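PDB 1JM1: rieske iron-sulfur protein soxF from Sulfolobus acidocaldarius, which carries a Rieske-type [2Fe-2S] cluster and probably passes electrons along the archaeal respiratory chain. Local coordinates for residues A[30-36]-A[195-201]; A[12-18]-A[159-165]; A[58-62]-A[75-80]; A[6-10]-A[70-74]. Where two conformers were deposited one is given. Residues are numbered along the deposited sequence.

Contact 1: residues A[30-36]-A[195-201]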
loop_
_atom_site.group_PDB
_atom_site.type_symbol
_atom_site.label_atom_id
_atom_site.label_comp_id
_atom_site.label_asym_id
_atom_site.label_seq_id
_atom_site.Cartn_x
_atom_site.Cartn_y
_atom_site.Cartn_z
ATOM N N CYS A 30 12.229 -11.099 0.088
ATOM C CA CYS A 30 11.091 -10.368 -0.482
ATOM C C CYS A 30 10.409 -9.546 0.602
ATOM O O CYS A 30 9.897 -10.104 1.536
ATOM C CB CYS A 30 10.151 -11.366 -1.125
ATOM S SG CYS A 30 8.739 -10.591 -1.895
ATOM N N ALA A 31 10.462 -8.182 0.446
ATOM C CA ALA A 31 9.925 -7.259 1.456
ATOM C C ALA A 31 8.546 -6.786 1.167
ATOM O O ALA A 31 8.071 -5.838 1.844
ATOM C CB ALA A 31 10.861 -6.051 1.561
ATOM N N VAL A 32 7.849 -7.382 0.193
ATOM C CA VAL A 32 6.498 -7.001 -0.222
ATOM C C VAL A 32 5.588 -8.185 0.023
ATOM O O VAL A 32 5.948 -9.330 -0.262
ATOM C CB VAL A 32 6.531 -6.661 -1.775
ATOM C CG1 VAL A 32 5.237 -6.380 -2.327
ATOM C CG2 VAL A 32 7.492 -5.438 -1.962
ATOM N N TYR A 33 4.359 -7.918 0.539
ATOM C CA TYR A 33 3.439 -8.964 0.928
ATOM C C TYR A 33 2.055 -8.560 0.477
ATOM O O TYR A 33 1.468 -7.596 1.006
ATOM C CB TYR A 33 3.499 -9.193 2.425
ATOM C CG TYR A 33 2.829 -10.374 2.983
ATOM C CD1 TYR A 33 3.525 -11.555 3.229
ATOM C CD2 TYR A 33 1.440 -10.380 3.239
ATOM C CE1 TYR A 33 2.903 -12.678 3.739
ATOM C CE2 TYR A 33 0.843 -11.517 3.778
ATOM C CZ TYR A 33 1.604 -12.639 3.998
ATOM O OH TYR A 33 1.030 -13.775 4.602
ATOM N N PHE A 34 1.486 -9.264 -0.500
ATOM C CA PHE A 34 0.224 -8.879 -1.107
ATOM C C PHE A 34 -0.955 -9.381 -0.311
ATOM O O PHE A 34 -0.882 -10.452 0.316
ATOM C CB PHE A 34 0.120 -9.386 -2.551
ATOM C CG PHE A 34 1.076 -8.647 -3.482
ATOM C CD1 PHE A 34 2.336 -9.169 -3.710
ATOM C CD2 PHE A 34 0.689 -7.472 -4.078
ATOM C CE1 PHE A 34 3.187 -8.476 -4.567
ATOM C CE2 PHE A 34 1.549 -6.777 -4.935
ATOM C CZ PHE A 34 2.793 -7.284 -5.182
ATOM N N PHE A 35 -2.045 -8.626 -0.387
ATOM C CA PHE A 35 -3.312 -8.977 0.247
ATOM C C PHE A 35 -4.416 -8.201 -0.484
ATOM O O PHE A 35 -4.105 -7.424 -1.410
ATOM C CB PHE A 35 -3.292 -8.675 1.768
ATOM C CG PHE A 35 -3.139 -7.246 2.148
ATOM C CD1 PHE A 35 -4.217 -6.478 2.563
ATOM C CD2 PHE A 35 -1.895 -6.620 2.129
ATOM C CE1 PHE A 35 -4.071 -5.181 2.993
ATOM C CE2 PHE A 35 -1.743 -5.305 2.549
ATOM C CZ PHE A 35 -2.817 -4.581 2.981
ATOM N N ALA A 36 -5.649 -8.405 -0.116
ATOM C CA ALA A 36 -6.777 -7.633 -0.646
ATOM C C ALA A 36 -7.491 -6.974 0.507
ATOM O O ALA A 36 -7.640 -7.581 1.583
ATOM C CB ALA A 36 -7.765 -8.507 -1.397
ATOM N N VAL A 195 -4.394 -11.179 -6.696
ATOM C CA VAL A 195 -3.528 -10.981 -5.559
ATOM C C VAL A 195 -2.391 -11.971 -5.781
ATOM O O VAL A 195 -2.598 -13.198 -5.793
ATOM C CB VAL A 195 -4.191 -11.253 -4.200
ATOM C CG1 VAL A 195 -3.211 -11.086 -3.046
ATOM C CG2 VAL A 195 -5.388 -10.259 -3.992
ATOM N N PRO A 196 -1.173 -11.480 -6.003
ATOM C CA PRO A 196 -0.000 -12.399 -6.152
ATOM C C PRO A 196 0.232 -13.297 -4.950
ATOM O O PRO A 196 -0.083 -12.865 -3.814
ATOM C CB PRO A 196 1.184 -11.422 -6.280
ATOM C CG PRO A 196 0.473 -10.220 -6.897
ATOM C CD PRO A 196 -0.868 -10.065 -6.204
ATOM N N ASN A 197 0.712 -14.511 -5.212
ATOM C CA ASN A 197 1.115 -15.393 -4.087
ATOM C C ASN A 197 2.392 -14.852 -3.444
ATOM O O ASN A 197 3.265 -14.311 -4.047
ATOM C CB ASN A 197 1.328 -16.842 -4.556
ATOM C CG ASN A 197 0.039 -17.531 -5.056
ATOM O OD1 ASN A 197 -1.067 -17.350 -4.540
ATOM N ND2 ASN A 197 0.283 -18.355 -6.075
ATOM N N ASN A 198 2.477 -14.981 -2.135
ATOM C CA ASN A 198 3.636 -14.539 -1.383
ATOM C C ASN A 198 4.536 -15.727 -1.096
ATOM O O ASN A 198 4.002 -16.762 -0.657
ATOM C CB ASN A 198 3.211 -13.887 -0.065
ATOM C CG ASN A 198 2.336 -12.659 -0.281
ATOM O OD1 ASN A 198 2.734 -11.750 -1.036
ATOM N ND2 ASN A 198 1.205 -12.622 0.354
ATOM N N PRO A 199 5.843 -15.617 -1.246
ATOM C CA PRO A 199 6.576 -14.508 -1.773
ATOM C C PRO A 199 6.466 -14.425 -3.283
ATOM O O PRO A 199 6.469 -15.457 -3.921
ATOM C CB PRO A 199 8.047 -14.697 -1.336
ATOM C CG PRO A 199 8.133 -16.208 -1.299
ATOM C CD PRO A 199 6.773 -16.732 -0.863
ATOM N N SER A 200 6.438 -13.216 -3.816
ATOM C CA SER A 200 6.280 -12.974 -5.229
ATOM C C SER A 200 7.452 -12.256 -5.866
ATOM O O SER A 200 7.442 -12.039 -7.093
ATOM C CB SER A 200 5.008 -12.083 -5.376
ATOM O OG SER A 200 5.294 -10.785 -4.769
ATOM N N CYS A 201 8.415 -11.772 -5.115
ATOM C CA CYS A 201 9.423 -10.853 -5.680
ATOM C C CYS A 201 10.289 -11.548 -6.700
ATOM O O CYS A 201 10.620 -12.757 -6.605
ATOM C CB CYS A 201 10.329 -10.308 -4.596
ATOM S SG CYS A 201 9.583 -9.224 -3.380
HETATM O O HOH W 1 5.164 -11.248 -2.119
HETATM O O HOH W 2 0.404 -15.152 1.733
#

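Contact 2: residues A[12-18]-A[159-165]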
loop_
_atom_site.group_PDB
_atom_site.type_symbol
_atom_site.label_atom_id
_atom_site.label_comp_id
_atom_site.label_asym_id
_atom_site.label_seq_id
_atom_site.Cartn_x
_atom_site.Cartn_y
_atom_site.Cartn_z
ATOM N N ARG A 12 -11.775 -4.258 10.258
ATOM C CA ARG A 12 -10.475 -4.619 10.800
ATOM C C ARG A 12 -10.166 -6.012 10.254
ATOM O O ARG A 12 -10.813 -6.980 10.596
ATOM C CB ARG A 12 -10.551 -4.576 12.318
ATOM C CG ARG A 12 -9.268 -4.997 13.053
ATOM C CD ARG A 12 -9.473 -4.791 14.554
ATOM N NE ARG A 12 -8.301 -5.212 15.322
ATOM C CZ ARG A 12 -7.289 -4.412 15.574
ATOM N NH1 ARG A 12 -7.204 -3.146 15.155
ATOM N NH2 ARG A 12 -6.271 -4.917 16.290
ATOM N N TYR A 13 -9.162 -6.122 9.383
ATOM C CA TYR A 13 -8.800 -7.328 8.665
ATOM C C TYR A 13 -7.393 -7.739 8.997
ATOM O O TYR A 13 -6.469 -6.954 8.835
ATOM C CB TYR A 13 -8.909 -7.086 7.123
ATOM C CG TYR A 13 -8.276 -8.135 6.258
ATOM C CD1 TYR A 13 -8.914 -9.392 6.250
ATOM C CD2 TYR A 13 -7.097 -7.976 5.512
ATOM C CE1 TYR A 13 -8.362 -10.405 5.475
ATOM C CE2 TYR A 13 -6.539 -9.006 4.774
ATOM C CZ TYR A 13 -7.190 -10.197 4.751
ATOM O OH TYR A 13 -6.592 -11.253 4.019
ATOM N N LYS A 14 -7.166 -8.989 9.411
ATOM C CA LYS A 14 -5.836 -9.469 9.668
ATOM C C LYS A 14 -5.095 -9.757 8.379
ATOM O O LYS A 14 -5.502 -10.626 7.586
ATOM C CB LYS A 14 -5.932 -10.781 10.489
ATOM C CG LYS A 14 -4.536 -11.214 10.955
ATOM C CD LYS A 14 -4.583 -12.598 11.644
ATOM C CE LYS A 14 -5.566 -12.675 12.802
ATOM N NZ LYS A 14 -5.397 -13.951 13.544
ATOM N N VAL A 15 -4.024 -9.072 8.143
ATOM C CA VAL A 15 -3.201 -9.251 6.943
ATOM C C VAL A 15 -2.267 -10.435 7.109
ATOM O O VAL A 15 -2.182 -11.324 6.269
ATOM C CB VAL A 15 -2.409 -7.974 6.603
ATOM C CG1 VAL A 15 -1.512 -8.238 5.378
ATOM C CG2 VAL A 15 -3.318 -6.826 6.321
ATOM N N ALA A 16 -1.488 -10.421 8.202
ATOM C CA ALA A 16 -0.439 -11.394 8.445
ATOM C C ALA A 16 0.074 -11.186 9.863
ATOM O O ALA A 16 -0.090 -10.112 10.426
ATOM C CB ALA A 16 0.746 -11.219 7.495
ATOM N N ASN A 17 0.750 -12.193 10.413
ATOM C CA ASN A 17 1.518 -11.996 11.619
ATOM C C ASN A 17 2.876 -11.436 11.264
ATOM O O ASN A 17 3.431 -11.759 10.204
ATOM C CB ASN A 17 1.645 -13.367 12.339
ATOM C CG ASN A 17 2.237 -13.196 13.730
ATOM O OD1 ASN A 17 3.460 -13.207 13.897
ATOM N ND2 ASN A 17 1.365 -13.038 14.703
ATOM N N ILE A 18 3.453 -10.643 12.166
ATOM C CA ILE A 18 4.818 -10.135 11.941
ATOM C C ILE A 18 5.791 -11.231 11.623
ATOM O O ILE A 18 6.701 -11.031 10.833
ATOM C CB ILE A 18 5.268 -9.319 13.194
ATOM C CG1 ILE A 18 6.607 -8.635 12.986
ATOM C CG2 ILE A 18 5.343 -10.154 14.459
ATOM C CD1 ILE A 18 6.549 -7.541 11.906
ATOM N N THR A 159 -0.262 -10.055 20.140
ATOM C CA THR A 159 -0.321 -11.251 19.301
ATOM C C THR A 159 0.675 -11.239 18.177
ATOM O O THR A 159 0.942 -12.292 17.584
ATOM C CB THR A 159 -1.715 -11.464 18.705
ATOM O OG1 THR A 159 -1.943 -10.327 17.845
ATOM C CG2 THR A 159 -2.790 -11.525 19.790
ATOM N N GLY A 160 1.189 -10.063 17.807
ATOM C CA GLY A 160 2.040 -9.933 16.633
ATOM C C GLY A 160 1.259 -9.770 15.331
ATOM O O GLY A 160 1.891 -9.652 14.273
ATOM N N ASP A 161 -0.061 -9.770 15.351
ATOM C CA ASP A 161 -0.833 -9.674 14.126
ATOM C C ASP A 161 -0.912 -8.249 13.650
ATOM O O ASP A 161 -1.084 -7.283 14.402
ATOM C CB ASP A 161 -2.209 -10.258 14.366
ATOM C CG ASP A 161 -2.185 -11.797 14.472
ATOM O OD1 ASP A 161 -1.300 -12.436 13.918
ATOM O OD2 ASP A 161 -3.116 -12.287 15.153
ATOM N N ILE A 162 -0.788 -8.116 12.326
ATOM C CA ILE A 162 -0.911 -6.842 11.595
ATOM C C ILE A 162 -2.263 -6.772 10.928
ATOM O O ILE A 162 -2.604 -7.677 10.142
ATOM C CB ILE A 162 0.202 -6.731 10.519
ATOM C CG1 ILE A 162 1.592 -6.805 11.140
ATOM C CG2 ILE A 162 0.024 -5.476 9.691
ATOM C CD1 ILE A 162 2.697 -7.170 10.153
ATOM N N TYR A 163 -3.017 -5.737 11.240
ATOM C CA TYR A 163 -4.356 -5.536 10.712
ATOM C C TYR A 163 -4.378 -4.329 9.757
ATOM O O TYR A 163 -3.732 -3.305 10.027
ATOM C CB TYR A 163 -5.339 -5.238 11.851
ATOM C CG TYR A 163 -5.586 -6.441 12.738
ATOM C CD1 TYR A 163 -4.758 -6.748 13.796
ATOM C CD2 TYR A 163 -6.615 -7.329 12.460
ATOM C CE1 TYR A 163 -5.005 -7.852 14.562
ATOM C CE2 TYR A 163 -6.853 -8.446 13.221
ATOM C CZ TYR A 163 -6.029 -8.737 14.282
ATOM O OH TYR A 163 -6.293 -9.825 15.033
ATOM N N ALA A 164 -5.176 -4.441 8.706
ATOM C CA ALA A 164 -5.568 -3.306 7.895
ATOM C C ALA A 164 -6.869 -2.750 8.471
ATOM O O ALA A 164 -7.785 -3.505 8.753
ATOM C CB ALA A 164 -5.768 -3.742 6.440
ATOM N N VAL A 165 -6.901 -1.433 8.658
ATOM C CA VAL A 165 -8.024 -0.774 9.363
ATOM C C VAL A 165 -8.609 0.412 8.639
ATOM O O VAL A 165 -9.622 0.954 9.098
ATOM C CB VAL A 165 -7.622 -0.407 10.809
ATOM C CG1 VAL A 165 -7.274 -1.667 11.585
ATOM C CG2 VAL A 165 -6.498 0.624 10.846
#

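Contact 3: residues A[58-62]-A[75-80]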
loop_
_atom_site.group_PDB
_atom_site.type_symbol
_atom_site.label_atom_id
_atom_site.label_comp_id
_atom_site.label_asym_id
_atom_site.label_seq_id
_atom_site.Cartn_x
_atom_site.Cartn_y
_atom_site.Cartn_z
ATOM N N THR A 58 10.252 5.099 9.587
ATOM C CA THR A 58 9.264 4.749 10.597
ATOM C C THR A 58 8.018 5.618 10.529
ATOM O O THR A 58 7.058 5.331 11.252
ATOM C CB THR A 58 9.811 4.772 12.018
ATOM O OG1 THR A 58 10.257 6.075 12.326
ATOM C CG2 THR A 58 11.005 3.812 12.183
ATOM N N GLU A 59 7.972 6.642 9.698
ATOM C CA GLU A 59 6.805 7.526 9.615
ATOM C C GLU A 59 6.887 8.225 8.250
ATOM O O GLU A 59 7.962 8.668 7.861
ATOM C CB GLU A 59 6.854 8.513 10.768
ATOM C CG GLU A 59 5.644 9.425 10.853
ATOM C CD GLU A 59 5.689 10.293 12.112
ATOM O OE1 GLU A 59 6.736 10.463 12.766
ATOM O OE2 GLU A 59 4.623 10.803 12.502
ATOM N N ILE A 60 5.744 8.303 7.590
ATOM C CA ILE A 60 5.649 8.944 6.271
ATOM C C ILE A 60 4.448 9.903 6.356
ATOM O O ILE A 60 3.520 9.721 7.154
ATOM C CB ILE A 60 5.556 7.975 5.139
ATOM C CG1 ILE A 60 4.243 7.194 5.134
ATOM C CG2 ILE A 60 6.734 7.015 5.115
ATOM C CD1 ILE A 60 4.099 6.123 4.092
ATOM N N PRO A 61 4.392 10.923 5.475
ATOM C CA PRO A 61 3.270 11.856 5.552
ATOM C C PRO A 61 2.014 11.261 4.977
ATOM O O PRO A 61 2.053 10.399 4.112
ATOM C CB PRO A 61 3.754 13.054 4.687
ATOM C CG PRO A 61 5.215 12.851 4.421
ATOM C CD PRO A 61 5.409 11.338 4.508
ATOM N N ASN A 62 0.852 11.804 5.426
ATOM C CA ASN A 62 -0.383 11.562 4.753
ATOM C C ASN A 62 -0.647 12.706 3.799
ATOM O O ASN A 62 -1.123 13.777 4.236
ATOM C CB ASN A 62 -1.582 11.438 5.707
ATOM C CG ASN A 62 -2.863 11.311 4.941
ATOM O OD1 ASN A 62 -2.847 10.961 3.736
ATOM N ND2 ASN A 62 -3.984 11.568 5.562
ATOM N N ILE A 75 -5.792 12.377 9.627
ATOM C CA ILE A 75 -4.503 11.708 9.878
ATOM C C ILE A 75 -3.420 12.557 9.195
ATOM O O ILE A 75 -3.473 12.835 8.003
ATOM C CB ILE A 75 -4.527 10.280 9.329
ATOM C CG1 ILE A 75 -5.537 9.437 10.111
ATOM C CG2 ILE A 75 -3.146 9.676 9.361
ATOM C CD1 ILE A 75 -5.791 8.065 9.478
ATOM N N GLN A 76 -2.419 12.997 10.001
ATOM C CA GLN A 76 -1.346 13.806 9.441
ATOM C C GLN A 76 -0.200 12.992 8.910
ATOM O O GLN A 76 0.448 13.400 7.916
ATOM C CB GLN A 76 -0.793 14.796 10.509
ATOM C CG GLN A 76 -1.819 15.834 10.855
ATOM C CD GLN A 76 -1.285 16.727 11.967
ATOM O OE1 GLN A 76 -0.428 17.582 11.685
ATOM N NE2 GLN A 76 -1.785 16.504 13.134
ATOM N N THR A 77 0.118 11.889 9.561
ATOM C CA THR A 77 1.225 11.026 9.219
ATOM C C THR A 77 0.808 9.601 9.445
ATOM O O THR A 77 -0.123 9.311 10.190
ATOM C CB THR A 77 2.491 11.302 10.003
ATOM O OG1 THR A 77 2.259 10.823 11.351
ATOM C CG2 THR A 77 2.891 12.795 10.011
ATOM N N ILE A 78 1.482 8.709 8.740
ATOM C CA ILE A 78 1.284 7.267 8.842
ATOM C C ILE A 78 2.506 6.687 9.528
ATOM O O ILE A 78 3.628 6.820 9.014
ATOM C CB ILE A 78 1.068 6.637 7.469
ATOM C CG1 ILE A 78 -0.095 7.250 6.716
ATOM C CG2 ILE A 78 0.903 5.096 7.618
ATOM C CD1 ILE A 78 -1.318 7.190 7.320
ATOM N N LYS A 79 2.291 6.075 10.671
ATOM C CA LYS A 79 3.412 5.432 11.377
ATOM C C LYS A 79 3.579 4.024 10.874
ATOM O O LYS A 79 2.615 3.266 10.689
ATOM C CB LYS A 79 3.140 5.416 12.907
ATOM C CG LYS A 79 3.246 6.906 13.495
ATOM C CD LYS A 79 3.332 6.986 14.951
ATOM C CE LYS A 79 3.581 8.416 15.444
ATOM N NZ LYS A 79 2.713 9.338 14.675
ATOM N N GLY A 80 4.825 3.615 10.669
ATOM C CA GLY A 80 5.127 2.247 10.360
ATOM C C GLY A 80 4.803 1.366 11.562
ATOM O O GLY A 80 4.931 1.804 12.717
HETATM O O HOH W 3 6.547 3.895 13.635
#

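Contact 4: residues A[6-10]-A[70-74]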
loop_
_atom_site.group_PDB
_atom_site.type_symbol
_atom_site.label_atom_id
_atom_site.label_comp_id
_atom_site.label_asym_id
_atom_site.label_seq_id
_atom_site.Cartn_x
_atom_site.Cartn_y
_atom_site.Cartn_z
ATOM N N GLY A 6 -12.652 -1.477 12.149
ATOM C CA GLY A 6 -11.537 -0.652 11.806
ATOM C C GLY A 6 -11.782 0.804 12.034
ATOM O O GLY A 6 -12.548 1.193 12.952
ATOM N N LEU A 7 -11.150 1.711 11.279
ATOM C CA LEU A 7 -11.358 3.134 11.427
ATOM C C LEU A 7 -12.482 3.606 10.539
ATOM O O LEU A 7 -12.592 3.248 9.382
ATOM C CB LEU A 7 -10.108 3.876 11.028
ATOM C CG LEU A 7 -8.814 3.608 11.799
ATOM C CD1 LEU A 7 -7.623 4.257 11.109
ATOM C CD2 LEU A 7 -9.075 4.027 13.271
ATOM N N ALA A 8 -13.337 4.460 11.144
ATOM C CA ALA A 8 -14.297 5.269 10.394
ATOM C C ALA A 8 -15.130 4.389 9.454
ATOM O O ALA A 8 -15.415 4.773 8.328
ATOM C CB ALA A 8 -13.664 6.399 9.687
ATOM N N GLY A 9 -15.594 3.243 9.928
ATOM C CA GLY A 9 -16.524 2.398 9.211
ATOM C C GLY A 9 -15.875 1.245 8.396
ATOM O O GLY A 9 -16.607 0.420 7.867
ATOM N N PHE A 10 -14.564 1.241 8.284
ATOM C CA PHE A 10 -13.845 0.178 7.632
ATOM C C PHE A 10 -13.815 -1.063 8.488
ATOM O O PHE A 10 -13.907 -0.969 9.725
ATOM C CB PHE A 10 -12.424 0.564 7.338
ATOM C CG PHE A 10 -12.199 1.360 6.066
ATOM C CD1 PHE A 10 -12.449 2.699 5.970
ATOM C CD2 PHE A 10 -11.691 0.716 4.945
ATOM C CE1 PHE A 10 -12.200 3.399 4.843
ATOM C CE2 PHE A 10 -11.414 1.457 3.790
ATOM C CZ PHE A 10 -11.666 2.795 3.741
ATOM N N GLY A 70 -12.796 14.112 8.348
ATOM C CA GLY A 70 -12.115 13.385 9.476
ATOM C C GLY A 70 -13.053 12.278 9.871
ATOM O O GLY A 70 -14.238 12.316 9.475
ATOM N N PRO A 71 -12.590 11.231 10.566
ATOM C CA PRO A 71 -11.223 11.148 11.077
ATOM C C PRO A 71 -10.214 10.722 10.066
ATOM O O PRO A 71 -9.016 11.050 10.273
ATOM C CB PRO A 71 -11.353 10.079 12.241
ATOM C CG PRO A 71 -12.602 9.405 11.934
ATOM C CD PRO A 71 -13.514 10.231 11.083
ATOM N N LEU A 72 -10.526 9.967 8.989
ATOM C CA LEU A 72 -9.464 9.510 8.077
ATOM C C LEU A 72 -8.753 10.683 7.418
ATOM O O LEU A 72 -7.553 10.599 7.169
ATOM C CB LEU A 72 -10.013 8.514 7.052
ATOM C CG LEU A 72 -10.445 7.205 7.622
ATOM C CD1 LEU A 72 -11.144 6.347 6.582
ATOM C CD2 LEU A 72 -9.207 6.415 8.141
ATOM N N GLY A 73 -9.477 11.755 7.135
ATOM C CA GLY A 73 -8.879 12.938 6.565
ATOM C C GLY A 73 -8.048 13.754 7.536
ATOM O O GLY A 73 -7.337 14.669 7.120
ATOM N N GLN A 74 -8.141 13.460 8.828
ATOM C CA GLN A 74 -7.399 14.198 9.840
ATOM C C GLN A 74 -6.073 13.550 10.168
ATOM O O GLN A 74 -5.271 14.098 10.926
ATOM C CB GLN A 74 -8.261 14.378 11.083
ATOM C CG GLN A 74 -7.671 15.364 12.065
ATOM C CD GLN A 74 -8.651 15.790 13.134
ATOM O OE1 GLN A 74 -9.643 15.044 13.380
ATOM N NE2 GLN A 74 -8.379 16.902 13.799
#

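Contact 1: residues A[30-36]-A[195-201]
The two segments run in opposite directions, their CA atoms 5.5 Å apart at Cys30 and Cys201 and still 6.1 Å apart at Phe35 and Val195. Residues 32-36 form a strand, whereas 195-201 is an irregular tail with a cis peptide before Pro199. Strand 32-36 is an outer strand of its three-stranded sheet: its other edge bonds to strand 43-48, and here the side chain of Asn198 takes the place of a neighbouring strand. Phe34 N donates to Asn198 OD1 (2.8 Å), and Asn198 ND2 donates to Phe34 O (3.0 Å), so one amide satisfies both backbone groups. The ND2 group also sits over a face of the Tyr33 ring. Pro196 CG lies over the face of the Phe34 ring, 3.7 Å from its centroid, a CH-pi contact, while Val195 CG1 touches Phe34 CB at 3.8 Å. Water 1 joins Val32 O, Asn198 OD1 and Ser200 OG. At the far end the Cys30 SG-Cys201 SG disulfide (2.2 Å) ties the 195-201 segment covalently to Cys30, just ahead of strand 32-36.

Contact 2: residues A[12-18]-A[159-165]
A classic beta bulge interrupts the pairing of strands 13-17 and 161-165: Val15 and Ala16 together face the single residue Ile162, with Val15 N bonded to Ile162 O (2.8 Å) and Ile162 N to Ala16 O (2.8 Å). Before the bulge, Tyr13 and Ala164 form a regular antiparallel hydrogen-bonded pair; after it the register has shifted by one, and Asn17 stands opposite Asp161. The strand directions differ by 140°. Strand 161-167 is the middle strand of a small sheet, with strand 151-155 on its other edge, and Val15, Ala16 and Ala164 pack against strand 32-36. On the face of Lys14 and Tyr163, the Arg12 guanidinium lies flat on the Tyr163 ring, CZ 4.1 Å from its centroid, a cation-pi stack, while Arg12 NH1 pairs with Asp154. Lys14 NZ forms a salt bridge with Asp161 OD2 (3.2 Å), the hydrogen bond within it being weak. Asn17 is the N-cap of helix 18-28: OD1 caps Gln19 N, and ND2 donates to Thr159 O (3.0 Å) and Asp161 OD1 (2.8 Å). With Ile18 N also bonded to Gly160 O (2.8 Å), the polar bonds fix the start of the helix directly to the turn that leads into the strand.

Contact 3: residues A[58-62]-A[75-80]
Glu59 reaches across the neighbouring strand so that its carboxylate lies between Thr77 and Lys79: OE2 accepts from Thr77 OG1 at 2.6 Å and forms a salt bridge with Lys79 NZ at 3.2 Å. Beneath this polar cluster, strands 59-61 and 77-79 make a two-stranded antiparallel sheet, their axes 4.5 Å apart at closest and their directions 157° apart. Ile60 and Ile78 are its central hydrogen-bonded pair, with Ile60 N to Ile78 O at 3.0 Å and Ile78 N to Ile60 O at 2.8 Å. Gly80 N to Thr58 O (2.9 Å) and Asn62 N to Gln76 O (3.0 Å) continue the pairing past both ends of the strands. Asn62 adds a side-chain bond, ND2 to Ile75 O at 2.8 Å, while its OD1 is held by Tyr64 N and Asn168 ND2. The two isoleucines meet through Ile60 CG1 and Ile78 CB, 4.0 Å apart, on the sheet face turned to Phe88 of strand 87-91 and to Ile150. The little sheet is thus two-sided in its chemistry: the isoleucines seat it on the protein interior, while the charged Glu59-Lys79 pair stays at the surface and ties the strands from outside.

Contact 4: residues A[6-10]-A[70-74]
Segment 70-74 begins with a cis peptide between Gly70 and Pro71, and the proline points toward loop 6-10. Pro71 CG rests on Ala8 CB at 3.9 Å, where the two CA atoms are 6.7 Å apart, the closest CA-CA pair of the segments. Leu72 comes next and does most of the work. Its side chain reaches into the hollow formed by three residues of the other loop: CD2 lies 3.9 Å from Leu7 CB, CG 3.9 Å from Ala8 CB, and CD1 3.6 Å from Phe10 CE1. Ile152 of strand 151-155, Pro181 and Gln182 also touch this leucine. Beyond it the backbone coils through Gly73 with helical angles, and Gln74 N bonds back to Pro71 O (2.9 Å). The opposing loop holds its own shape, a type I' beta turn from Leu7 to Phe10 closed by Phe10 N to Leu7 O (3.0 Å), with a further bond from Gly6 N to Phe10 O (2.8 Å). Ala8 and Gly9, the two central residues, both have positive phi, as type I' requires. The N-terminal turn and the loop between strands 59-61 and 77-79 therefore meet through apolar side chains alone, so the contact is nonpolar and non-directional, with Leu72 as its main element and Pro71 on Ala8 beside it.

From the N terminus, the turn at 6-10 opens contact 4, which closes at 70-74. Just after it, strand 13-17 opens contact 2, closed far along the chain at 159-165, and strand 32-36 opens contact 1, closed last at 195-201. These three long loops all cross one another. Contact 3, a short closure of 58-62 on 75-80, falls within the spans of contacts 1 and 2 but crosses contact 4. Spatially, contacts 1 and 2 pack together through Phe35 and Val15, joining two sheets. Contact 2 meets contact 4 where Val165 O probably bonds Leu7 N, and contact 4 adjoins contact 3, on the opposite side of the chain's centre from contact 1.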